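Local structure of alkaline phosphatase D (Bacillus subtilis, 2YEQ) at residues F119-Q125 with L145-D151; L261-F265 with E309-W313; L276-R282 with L328-I332. The protein hydrolyses phosphate esters, acting as a phosphodiesterase and alkaline phosphatase with an active site that contains iron and calcium. One frame throughout, in Å; residues are numbered along the deposited sequence.

Contact 1: F119-Q125 with L145-D151; sequences FAFASCQ and LVFHLGD. With FE (Fe (III) ion), chain B; CA (calcium ion), chain C.
The Phe147 ring turns its edge toward one face of Phe119, a T-shaped pair with centroids 5.2 Å apart and planes at 78°; Phe119 CD1 lies in the plane of Phe147. On the other face of the sheet, the His148 ring has Ala122 O over one face, 3.7 Å above its plane and near its centre. Its CG lies anti to the backbone N (chi1 -159°), which carries the ring toward Gln125, where NE2 donates to Gln125 OE1 at 3.0 Å. This donor stands far above the amide's carbonyl plane, and the same oxygen bonds Tyr135. At ND1, 3.3 Å from Gly150 N, the imidazole accepts a bond, so both ring nitrogens are engaged, which probably fixes the ring's rotation.

The strands run parallel: Phe147 N hydrogen-bonds to Ala120 O (2.9 Å), Leu149 N to Ala122 O. Pairing continues past the strand ends, with Cys124 N bonded to Gly150 O and Gln125 N to Asp151 O, bringing two loops together to the metals. Cys124 SG binds iron at 2.5 Å; Asp151 OD2 binds the same iron and calcium, the latter at 2.5 Å. Tyr154 and His382 also bind iron. Two parallel strands joined through helix 133-138, a beta-alpha-beta crossover delivering a bridging aspartate from the loop, are typical of the bimetal site of calcineurin-like phosphoesterases.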
loop_
_atom_site.group_PDB
_atom_site.type_symbol
_atom_site.label_atom_id
_atom_site.label_comp_id
_atom_site.label_asym_id
_atom_site.label_seq_id
_atom_site.Cartn_x
_atom_site.Cartn_y
_atom_site.Cartn_z
ATOM N N PHE A 119 12.727 -2.056 -6.142
ATOM C CA PHE A 119 11.269 -2.211 -6.011
ATOM C C PHE A 119 10.674 -0.831 -5.913
ATOM O O PHE A 119 11.412 0.148 -5.783
ATOM C CB PHE A 119 10.899 -3.139 -4.847
ATOM C CG PHE A 119 11.218 -2.601 -3.466
ATOM C CD1 PHE A 119 10.331 -1.772 -2.816
ATOM C CD2 PHE A 119 12.386 -2.963 -2.807
ATOM C CE1 PHE A 119 10.600 -1.281 -1.525
ATOM C CE2 PHE A 119 12.656 -2.489 -1.516
ATOM C CZ PHE A 119 11.740 -1.640 -0.882
ATOM N N ALA A 120 9.355 -0.738 -6.058
ATOM C CA ALA A 120 8.652 0.504 -5.874
ATOM C C ALA A 120 7.575 0.241 -4.818
ATOM O O ALA A 120 7.160 -0.917 -4.636
ATOM C CB ALA A 120 7.989 0.980 -7.165
ATOM N N PHE A 121 7.157 1.298 -4.133
ATOM C CA PHE A 121 5.970 1.196 -3.264
ATOM C C PHE A 121 5.031 2.355 -3.473
ATOM O O PHE A 121 5.432 3.486 -3.790
ATOM C CB PHE A 121 6.324 0.927 -1.785
ATOM C CG PHE A 121 6.992 2.046 -1.072
ATOM C CD1 PHE A 121 6.247 2.984 -0.384
ATOM C CD2 PHE A 121 8.386 2.112 -1.002
ATOM C CE1 PHE A 121 6.849 3.986 0.348
ATOM C CE2 PHE A 121 9.013 3.122 -0.261
ATOM C CZ PHE A 121 8.246 4.068 0.396
ATOM N N ALA A 122 3.745 2.045 -3.318
ATOM C CA ALA A 122 2.695 2.974 -3.636
ATOM C C ALA A 122 1.573 2.868 -2.597
ATOM O O ALA A 122 1.440 1.851 -1.924
ATOM C CB ALA A 122 2.139 2.615 -5.015
ATOM N N SER A 123 0.781 3.918 -2.499
ATOM C CA SER A 123 -0.445 3.906 -1.694
ATOM C C SER A 123 -1.368 4.976 -2.199
ATOM O O SER A 123 -0.955 5.851 -2.963
ATOM C CB SER A 123 -0.091 4.178 -0.224
ATOM O OG SER A 123 0.385 5.494 -0.075
ATOM N N CYS A 124 -2.632 4.925 -1.769
ATOM C CA CYS A 124 -3.532 6.087 -1.810
ATOM C C CYS A 124 -3.858 6.611 -3.221
ATOM O O CYS A 124 -3.355 7.655 -3.706
ATOM C CB CYS A 124 -3.050 7.203 -0.866
ATOM S SG CYS A 124 -3.044 6.729 0.938
ATOM N N GLN A 125 -4.782 5.904 -3.854
ATOM C CA GLN A 125 -5.124 6.158 -5.247
ATOM C C GLN A 125 -6.593 6.531 -5.464
ATOM O O GLN A 125 -7.253 5.965 -6.332
ATOM C CB GLN A 125 -4.733 4.949 -6.099
ATOM C CG GLN A 125 -5.310 3.607 -5.683
ATOM C CD GLN A 125 -4.498 2.462 -6.167
ATOM O OE1 GLN A 125 -3.256 2.542 -6.233
ATOM N NE2 GLN A 125 -5.167 1.354 -6.483
ATOM N N LEU A 145 9.918 -6.137 -7.765
ATOM C CA LEU A 145 8.551 -6.236 -7.235
ATOM C C LEU A 145 7.998 -4.879 -6.864
ATOM O O LEU A 145 8.702 -3.859 -6.908
ATOM C CB LEU A 145 8.448 -7.254 -6.087
ATOM C CG LEU A 145 9.304 -7.137 -4.826
ATOM C CD1 LEU A 145 8.680 -6.172 -3.883
ATOM C CD2 LEU A 145 9.411 -8.483 -4.145
ATOM N N VAL A 146 6.696 -4.853 -6.586
ATOM C CA VAL A 146 5.990 -3.671 -6.161
ATOM C C VAL A 146 5.267 -4.000 -4.842
ATOM O O VAL A 146 4.734 -5.113 -4.684
ATOM C CB VAL A 146 4.955 -3.229 -7.217
ATOM C CG1 VAL A 146 4.052 -2.127 -6.690
ATOM C CG2 VAL A 146 5.677 -2.756 -8.478
ATOM N N PHE A 147 5.275 -3.032 -3.920
ATOM C CA PHE A 147 4.456 -3.066 -2.696
ATOM C C PHE A 147 3.335 -2.056 -2.773
ATOM O O PHE A 147 3.526 -0.919 -3.183
ATOM C CB PHE A 147 5.287 -2.677 -1.452
ATOM C CG PHE A 147 6.284 -3.704 -1.044
ATOM C CD1 PHE A 147 5.923 -4.750 -0.229
ATOM C CD2 PHE A 147 7.616 -3.604 -1.447
ATOM C CE1 PHE A 147 6.839 -5.697 0.163
ATOM C CE2 PHE A 147 8.554 -4.560 -1.044
ATOM C CZ PHE A 147 8.159 -5.601 -0.245
ATOM N N HIS A 148 2.134 -2.462 -2.381
ATOM C CA HIS A 148 1.079 -1.504 -2.166
ATOM C C HIS A 148 0.775 -1.486 -0.666
ATOM O O HIS A 148 0.629 -2.531 -0.042
ATOM C CB HIS A 148 -0.157 -1.814 -3.009
ATOM C CG HIS A 148 -1.038 -0.627 -3.194
ATOM N ND1 HIS A 148 -1.882 -0.174 -2.205
ATOM C CD2 HIS A 148 -1.181 0.224 -4.228
ATOM C CE1 HIS A 148 -2.501 0.911 -2.627
ATOM N NE2 HIS A 148 -2.095 1.176 -3.855
ATOM N N LEU A 149 0.723 -0.289 -0.098
ATOM C CA LEU A 149 0.666 -0.114 1.361
ATOM C C LEU A 149 -0.684 0.401 1.869
ATOM O O LEU A 149 -0.800 0.765 3.047
ATOM C CB LEU A 149 1.753 0.851 1.829
ATOM C CG LEU A 149 3.191 0.441 1.479
ATOM C CD1 LEU A 149 4.175 1.477 2.066
ATOM C CD2 LEU A 149 3.518 -0.972 1.922
ATOM N N GLY A 150 -1.675 0.478 0.981
ATOM C CA GLY A 150 -3.094 0.705 1.399
ATOM C C GLY A 150 -3.813 1.801 0.640
ATOM O O GLY A 150 -3.213 2.538 -0.148
ATOM N N ASP A 151 -5.116 1.924 0.938
ATOM C CA ASP A 151 -6.029 2.786 0.255
ATOM C C ASP A 151 -5.940 2.512 -1.252
ATOM O O ASP A 151 -5.875 3.422 -2.056
ATOM C CB ASP A 151 -5.794 4.250 0.585
ATOM C CG ASP A 151 -6.108 4.607 2.044
ATOM O OD1 ASP A 151 -6.448 3.715 2.835
ATOM O OD2 ASP A 151 -5.948 5.818 2.387
HETATM FE FE FE B . -5.311 7.659 1.477
HETATM CA CA CA C . -5.275 5.529 4.795
HETATM O O HOH W 1 -3.373 4.652 3.304
#

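Contact 2: L261-F265 with E309-W313; sequences LYRHF and EQEQW. With PE5 (3,6,9,12,15,18,21,24-octaoxahexacosan-1-ol), chain V.
Tyr262 is gripped without a single hydrogen bond across the contact: Gln310 lies over one face of its ring, and the ring turns an edge to the indole of Trp313. Here helix 308-320 packs on the edge strand 263-267 of the seven-stranded mixed sheet, part of the layered alpha/beta core of the calcineurin-like fold. Gln310 CG sits 3.7 Å from the centroid of the Tyr262 ring and only 6° off its normal, a CH-pi contact, and the amide beyond is stacked nearly flat on the ring. The tyrosine edge meets the indole face with planes inclined at 56° and the centroid of the six-membered ring 4.7 Å from that of Tyr262. Closest are Tyr262 CD1 and Trp313 CE3, at 3.6 Å.

With its CG anti to the backbone N (chi1 162°), Trp313 sends its indole off the helix toward the strand. A leucine in its place has no indole face for the Tyr262 edge, and would probably open a gap beside the Arg263 carbonyl and leave the tyrosine held by Gln310 on one face. The far rim of the indole packs on His264, whose CB is 3.6 Å from Trp313 CZ2. A bound polyether, probably from the crystallisation liquor, runs past the pyrrole side, its C1 lying 3.9 Å from Trp313 NE1. At the indole's edge, Trp313 CZ2 comes within 3.4 Å of Arg263 C.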
loop_
_atom_site.group_PDB
_atom_site.type_symbol
_atom_site.label_atom_id
_atom_site.label_comp_id
_atom_site.label_asym_id
_atom_site.label_seq_id
_atom_site.Cartn_x
_atom_site.Cartn_y
_atom_site.Cartn_z
ATOM N N LEU A 261 -3.442 -11.413 6.544
ATOM C CA LEU A 261 -2.733 -10.623 5.559
ATOM C C LEU A 261 -1.272 -10.361 5.972
ATOM O O LEU A 261 -0.388 -10.347 5.119
ATOM C CB LEU A 261 -3.439 -9.319 5.285
ATOM C CG LEU A 261 -3.049 -8.577 4.000
ATOM C CD1 LEU A 261 -3.258 -9.453 2.730
ATOM C CD2 LEU A 261 -3.816 -7.298 3.882
ATOM N N TYR A 262 -0.991 -10.152 7.259
ATOM C CA TYR A 262 0.413 -9.965 7.624
ATOM C C TYR A 262 1.237 -11.202 7.291
ATOM O O TYR A 262 0.773 -12.330 7.415
ATOM C CB TYR A 262 0.604 -9.459 9.060
ATOM C CG TYR A 262 0.368 -10.428 10.187
ATOM C CD1 TYR A 262 1.347 -11.325 10.580
ATOM C CD2 TYR A 262 -0.812 -10.369 10.926
ATOM C CE1 TYR A 262 1.149 -12.177 11.667
ATOM C CE2 TYR A 262 -1.023 -11.203 12.005
ATOM C CZ TYR A 262 -0.056 -12.094 12.377
ATOM O OH TYR A 262 -0.297 -12.895 13.447
ATOM N N ARG A 263 2.440 -10.972 6.767
ATOM C CA ARG A 263 3.256 -12.057 6.284
ATOM C C ARG A 263 4.707 -11.611 6.079
ATOM O O ARG A 263 5.019 -10.422 6.102
ATOM C CB ARG A 263 2.699 -12.632 4.978
ATOM C CG ARG A 263 2.505 -11.611 3.868
ATOM C CD ARG A 263 1.407 -12.077 2.898
ATOM N NE ARG A 263 1.294 -11.308 1.642
ATOM C CZ ARG A 263 0.800 -10.088 1.505
ATOM N NH1 ARG A 263 0.324 -9.382 2.535
ATOM N NH2 ARG A 263 0.738 -9.567 0.302
ATOM N N HIS A 264 5.577 -12.594 5.930
ATOM C CA HIS A 264 7.006 -12.341 5.875
ATOM C C HIS A 264 7.683 -13.103 4.735
ATOM O O HIS A 264 7.307 -14.210 4.394
ATOM C CB HIS A 264 7.637 -12.711 7.222
ATOM C CG HIS A 264 9.129 -12.816 7.182
ATOM N ND1 HIS A 264 9.784 -13.980 6.838
ATOM C CD2 HIS A 264 10.095 -11.894 7.424
ATOM C CE1 HIS A 264 11.090 -13.771 6.871
ATOM N NE2 HIS A 264 11.305 -12.512 7.219
ATOM N N PHE A 265 8.707 -12.488 4.152
ATOM C CA PHE A 265 9.569 -13.186 3.208
ATOM C C PHE A 265 10.951 -12.507 3.149
ATOM O O PHE A 265 11.100 -11.355 3.536
ATOM C CB PHE A 265 8.932 -13.228 1.813
ATOM C CG PHE A 265 8.824 -11.888 1.156
ATOM C CD1 PHE A 265 7.771 -11.033 1.463
ATOM C CD2 PHE A 265 9.765 -11.474 0.224
ATOM C CE1 PHE A 265 7.670 -9.791 0.864
ATOM C CE2 PHE A 265 9.665 -10.240 -0.378
ATOM C CZ PHE A 265 8.618 -9.387 -0.052
ATOM N N GLU A 309 -0.293 -11.274 18.921
ATOM C CA GLU A 309 0.279 -12.327 18.079
ATOM C C GLU A 309 1.195 -11.750 16.999
ATOM O O GLU A 309 2.283 -12.262 16.775
ATOM C CB GLU A 309 -0.807 -13.136 17.379
ATOM C CG GLU A 309 -0.863 -14.590 17.765
ATOM C CD GLU A 309 -2.126 -14.918 18.541
ATOM O OE1 GLU A 309 -2.347 -14.292 19.608
ATOM O OE2 GLU A 309 -2.901 -15.782 18.076
ATOM N N GLN A 310 0.727 -10.704 16.317
ATOM C CA GLN A 310 1.509 -10.093 15.265
ATOM C C GLN A 310 2.763 -9.443 15.840
ATOM O O GLN A 310 3.818 -9.447 15.196
ATOM C CB GLN A 310 0.699 -9.058 14.522
ATOM C CG GLN A 310 1.432 -8.475 13.339
ATOM C CD GLN A 310 0.601 -7.511 12.539
ATOM O OE1 GLN A 310 -0.515 -7.093 12.940
ATOM N NE2 GLN A 310 1.128 -7.128 11.412
ATOM N N GLU A 311 2.634 -8.848 17.023
ATOM C CA GLU A 311 3.785 -8.256 17.698
ATOM C C GLU A 311 4.870 -9.309 17.955
ATOM O O GLU A 311 6.054 -9.070 17.672
ATOM C CB GLU A 311 3.362 -7.592 19.003
ATOM C CG GLU A 311 4.435 -6.704 19.609
ATOM C CD GLU A 311 3.999 -6.101 20.935
ATOM O OE1 GLU A 311 4.071 -6.829 21.938
ATOM O OE2 GLU A 311 3.609 -4.909 20.973
ATOM N N GLN A 312 4.469 -10.463 18.476
ATOM C CA GLN A 312 5.403 -11.518 18.808
ATOM C C GLN A 312 6.017 -12.124 17.539
ATOM O O GLN A 312 7.210 -12.452 17.507
ATOM C CB GLN A 312 4.735 -12.606 19.650
ATOM C CG GLN A 312 5.689 -13.695 20.152
ATOM C CD GLN A 312 6.864 -13.133 20.978
ATOM O OE1 GLN A 312 8.048 -13.367 20.665
ATOM N NE2 GLN A 312 6.535 -12.370 22.030
ATOM N N TRP A 313 5.190 -12.299 16.515
ATOM C CA TRP A 313 5.645 -12.782 15.223
ATOM C C TRP A 313 6.700 -11.833 14.657
ATOM O O TRP A 313 7.719 -12.264 14.150
ATOM C CB TRP A 313 4.430 -12.924 14.287
ATOM C CG TRP A 313 4.700 -13.006 12.803
ATOM C CD1 TRP A 313 4.924 -14.134 12.063
ATOM C CD2 TRP A 313 4.727 -11.906 11.878
ATOM N NE1 TRP A 313 5.101 -13.792 10.734
ATOM C CE2 TRP A 313 4.975 -12.436 10.601
ATOM C CE3 TRP A 313 4.536 -10.533 12.006
ATOM C CZ2 TRP A 313 5.040 -11.642 9.470
ATOM C CZ3 TRP A 313 4.606 -9.757 10.885
ATOM C CH2 TRP A 313 4.870 -10.313 9.631
HETATM C C50 PE5 V . 0.555 -16.855 11.883
HETATM O O1 PE5 V . 0.638 -16.278 10.578
HETATM C C1 PE5 V . 1.981 -16.105 10.097
HETATM C C2 PE5 V . 1.977 -15.319 8.783
HETATM O O2 PE5 V . 1.873 -16.222 7.676
HETATM C C3 PE5 V . 1.276 -15.696 6.479
HETATM C C4 PE5 V . 0.624 -16.800 5.664
#

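Contact 3: L276-R282 with L328-I332; sequences LDTRQYR and LAQQI
Leu276 N bonds Ala329 O at 3.0 Å and 170°, and past this pair the chains draw apart: Leu276 and Gln330 have CA atoms 5.2 Å apart, Thr278 and Gln331 6.8 Å. The Gln331 amide spans the widening gap. Its NE2 donates to Leu276 O at 2.9 Å in an almost straight bond (177°), while its OE1 takes the Thr278 hydroxyl at 2.7 Å. Thr278 OG1 sits between the backbone N and the carbonyl carbon (chi1 61°), which turns it to Gln331 OE1; Thr278 N gives the same oxygen a second, weak bond. Asp277 OD1 accepts from Arg279 N and Gln280 N, which fits an Asx turn and Asx motif. Gln330 folds back to Ile332, bonding its N and O.

The guanidinium groups of Arg279 and Arg282 lie face to face, with Arg282 NH2 3.4 Å above the plane of Arg279, over its centre; both form salt bridges with Asp350, which probably offsets their charge. Arg279 also pairs with the calcium ligand Asp209. Strand 325-329 runs between 271-275 and 374-378, and helix 308-320 covers Leu276 with Gln310 and Trp313 and meets Leu328 through Leu314.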
loop_
_atom_site.group_PDB
_atom_site.type_symbol
_atom_site.label_atom_id
_atom_site.label_comp_id
_atom_site.label_asym_id
_atom_site.label_seq_id
_atom_site.Cartn_x
_atom_site.Cartn_y
_atom_site.Cartn_z
ATOM N N LEU A 276 3.106 -5.762 7.400
ATOM C CA LEU A 276 2.280 -5.638 8.576
ATOM C C LEU A 276 0.829 -5.309 8.214
ATOM O O LEU A 276 0.498 -4.892 7.053
ATOM C CB LEU A 276 2.818 -4.536 9.486
ATOM C CG LEU A 276 4.309 -4.609 9.866
ATOM C CD1 LEU A 276 4.660 -3.494 10.875
ATOM C CD2 LEU A 276 4.701 -5.980 10.379
ATOM N N ASP A 277 -0.019 -5.489 9.227
ATOM C CA ASP A 277 -1.438 -5.124 9.186
ATOM C C ASP A 277 -1.753 -4.358 10.459
ATOM O O ASP A 277 -1.911 -4.946 11.527
ATOM C CB ASP A 277 -2.255 -6.416 9.041
ATOM C CG ASP A 277 -3.783 -6.178 8.949
ATOM O OD1 ASP A 277 -4.257 -5.034 9.105
ATOM O OD2 ASP A 277 -4.471 -7.187 8.700
ATOM N N THR A 278 -1.815 -3.036 10.342
ATOM C CA THR A 278 -2.015 -2.168 11.474
ATOM C C THR A 278 -3.469 -1.698 11.610
ATOM O O THR A 278 -3.738 -0.791 12.389
ATOM C CB THR A 278 -1.072 -0.935 11.408
ATOM O OG1 THR A 278 -1.335 -0.159 10.217
ATOM C CG2 THR A 278 0.439 -1.391 11.442
ATOM N N ARG A 279 -4.378 -2.286 10.824
ATOM C CA ARG A 279 -5.815 -2.003 10.923
ATOM C C ARG A 279 -6.618 -3.085 11.597
ATOM O O ARG A 279 -7.503 -2.767 12.394
ATOM C CB ARG A 279 -6.455 -1.795 9.540
ATOM C CG ARG A 279 -6.163 -0.467 8.936
ATOM C CD ARG A 279 -6.773 0.688 9.636
ATOM N NE ARG A 279 -6.159 1.917 9.158
ATOM C CZ ARG A 279 -6.245 3.112 9.728
ATOM N NH1 ARG A 279 -6.991 3.329 10.830
ATOM N NH2 ARG A 279 -5.576 4.120 9.198
ATOM N N GLN A 280 -6.393 -4.335 11.211
ATOM C CA GLN A 280 -7.333 -5.414 11.528
ATOM C C GLN A 280 -7.442 -5.744 13.052
ATOM O O GLN A 280 -8.472 -6.305 13.515
ATOM C CB GLN A 280 -6.953 -6.667 10.757
ATOM C CG GLN A 280 -7.967 -7.808 10.863
ATOM C CD GLN A 280 -7.637 -8.981 9.985
ATOM O OE1 GLN A 280 -6.692 -8.947 9.149
ATOM N NE2 GLN A 280 -8.405 -10.029 10.139
ATOM N N TYR A 281 -6.369 -5.447 13.786
ATOM C CA TYR A 281 -6.240 -5.826 15.181
ATOM C C TYR A 281 -6.050 -4.646 16.119
ATOM O O TYR A 281 -6.010 -4.837 17.333
ATOM C CB TYR A 281 -5.078 -6.789 15.364
ATOM C CG TYR A 281 -4.963 -7.834 14.294
ATOM C CD1 TYR A 281 -5.800 -8.945 14.266
ATOM C CD2 TYR A 281 -4.004 -7.709 13.285
ATOM C CE1 TYR A 281 -5.690 -9.897 13.261
ATOM C CE2 TYR A 281 -3.884 -8.643 12.298
ATOM C CZ TYR A 281 -4.721 -9.743 12.273
ATOM O OH TYR A 281 -4.550 -10.675 11.255
ATOM N N ARG A 282 -5.983 -3.432 15.590
ATOM C CA ARG A 282 -5.638 -2.302 16.411
ATOM C C ARG A 282 -6.747 -1.879 17.383
ATOM O O ARG A 282 -7.954 -2.007 17.080
ATOM C CB ARG A 282 -5.232 -1.098 15.567
ATOM C CG ARG A 282 -6.320 -0.520 14.679
ATOM C CD ARG A 282 -6.197 0.956 14.555
ATOM N NE ARG A 282 -5.178 1.322 13.579
ATOM C CZ ARG A 282 -4.783 2.559 13.339
ATOM N NH1 ARG A 282 -5.251 3.582 14.058
ATOM N NH2 ARG A 282 -3.898 2.785 12.363
ATOM N N LEU A 328 10.066 -3.049 7.485
ATOM C CA LEU A 328 8.662 -3.012 7.893
ATOM C C LEU A 328 7.853 -2.340 6.783
ATOM O O LEU A 328 7.904 -1.146 6.601
ATOM C CB LEU A 328 8.486 -2.233 9.204
ATOM C CG LEU A 328 9.229 -2.670 10.467
ATOM C CD1 LEU A 328 8.595 -1.974 11.719
ATOM C CD2 LEU A 328 9.257 -4.155 10.560
ATOM N N ALA A 329 7.144 -3.134 6.011
ATOM C CA ALA A 329 6.289 -2.604 4.954
ATOM C C ALA A 329 4.917 -2.441 5.589
ATOM O O ALA A 329 4.246 -3.436 5.842
ATOM C CB ALA A 329 6.214 -3.585 3.817
ATOM N N GLN A 330 4.509 -1.206 5.818
ATOM C CA GLN A 330 3.311 -0.955 6.616
ATOM C C GLN A 330 2.632 0.336 6.215
ATOM O O GLN A 330 2.989 0.935 5.192
ATOM C CB GLN A 330 3.650 -1.035 8.119
ATOM C CG GLN A 330 4.683 -0.028 8.597
ATOM C CD GLN A 330 4.061 1.262 9.029
ATOM O OE1 GLN A 330 3.106 1.274 9.828
ATOM N NE2 GLN A 330 4.539 2.357 8.467
ATOM N N GLN A 331 1.631 0.769 6.999
ATOM C CA GLN A 331 0.643 1.718 6.520
ATOM C C GLN A 331 0.836 3.152 6.883
ATOM O O GLN A 331 0.551 4.050 6.071
ATOM C CB GLN A 331 -0.751 1.300 7.053
ATOM C CG GLN A 331 -1.281 -0.017 6.519
ATOM C CD GLN A 331 -0.596 -1.256 7.057
ATOM O OE1 GLN A 331 -0.017 -1.266 8.156
ATOM N NE2 GLN A 331 -0.691 -2.349 6.282
ATOM N N ILE A 332 1.242 3.397 8.131
ATOM C CA ILE A 332 1.061 4.701 8.744
ATOM C C ILE A 332 2.364 5.311 9.307
ATOM O O ILE A 332 3.355 4.628 9.546
ATOM C CB ILE A 332 -0.019 4.614 9.871
ATOM C CG1 ILE A 332 0.252 3.427 10.781
ATOM C CG2 ILE A 332 -1.470 4.545 9.272
ATOM C CD1 ILE A 332 -0.460 3.502 12.153
#

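Overall arrangement
Contact 1 comes first, closing the short helical crossover between strands 117-122 and 145-148. Contacts 2 and 3 then cross: the chain leaves 261-265, passes 276-282, returns at 309-313 to close contact 2, and closes contact 3 at 328-332. Contact 2 ties helix 308-320 to the edge of the seven-stranded sheet, and contact 3 joins the loop after strand 271-275 to the end of strand 325-329 and what follows it. That sheet meets the ten-stranded one through side chains of contact 1: Phe147 CZ lies 3.8 Å from Phe265 CZ, and Leu149 CD1 3.4 Å from Gln330 O. Contacts 1 and 3 both lead to the metal site, while contact 2 lies farther out.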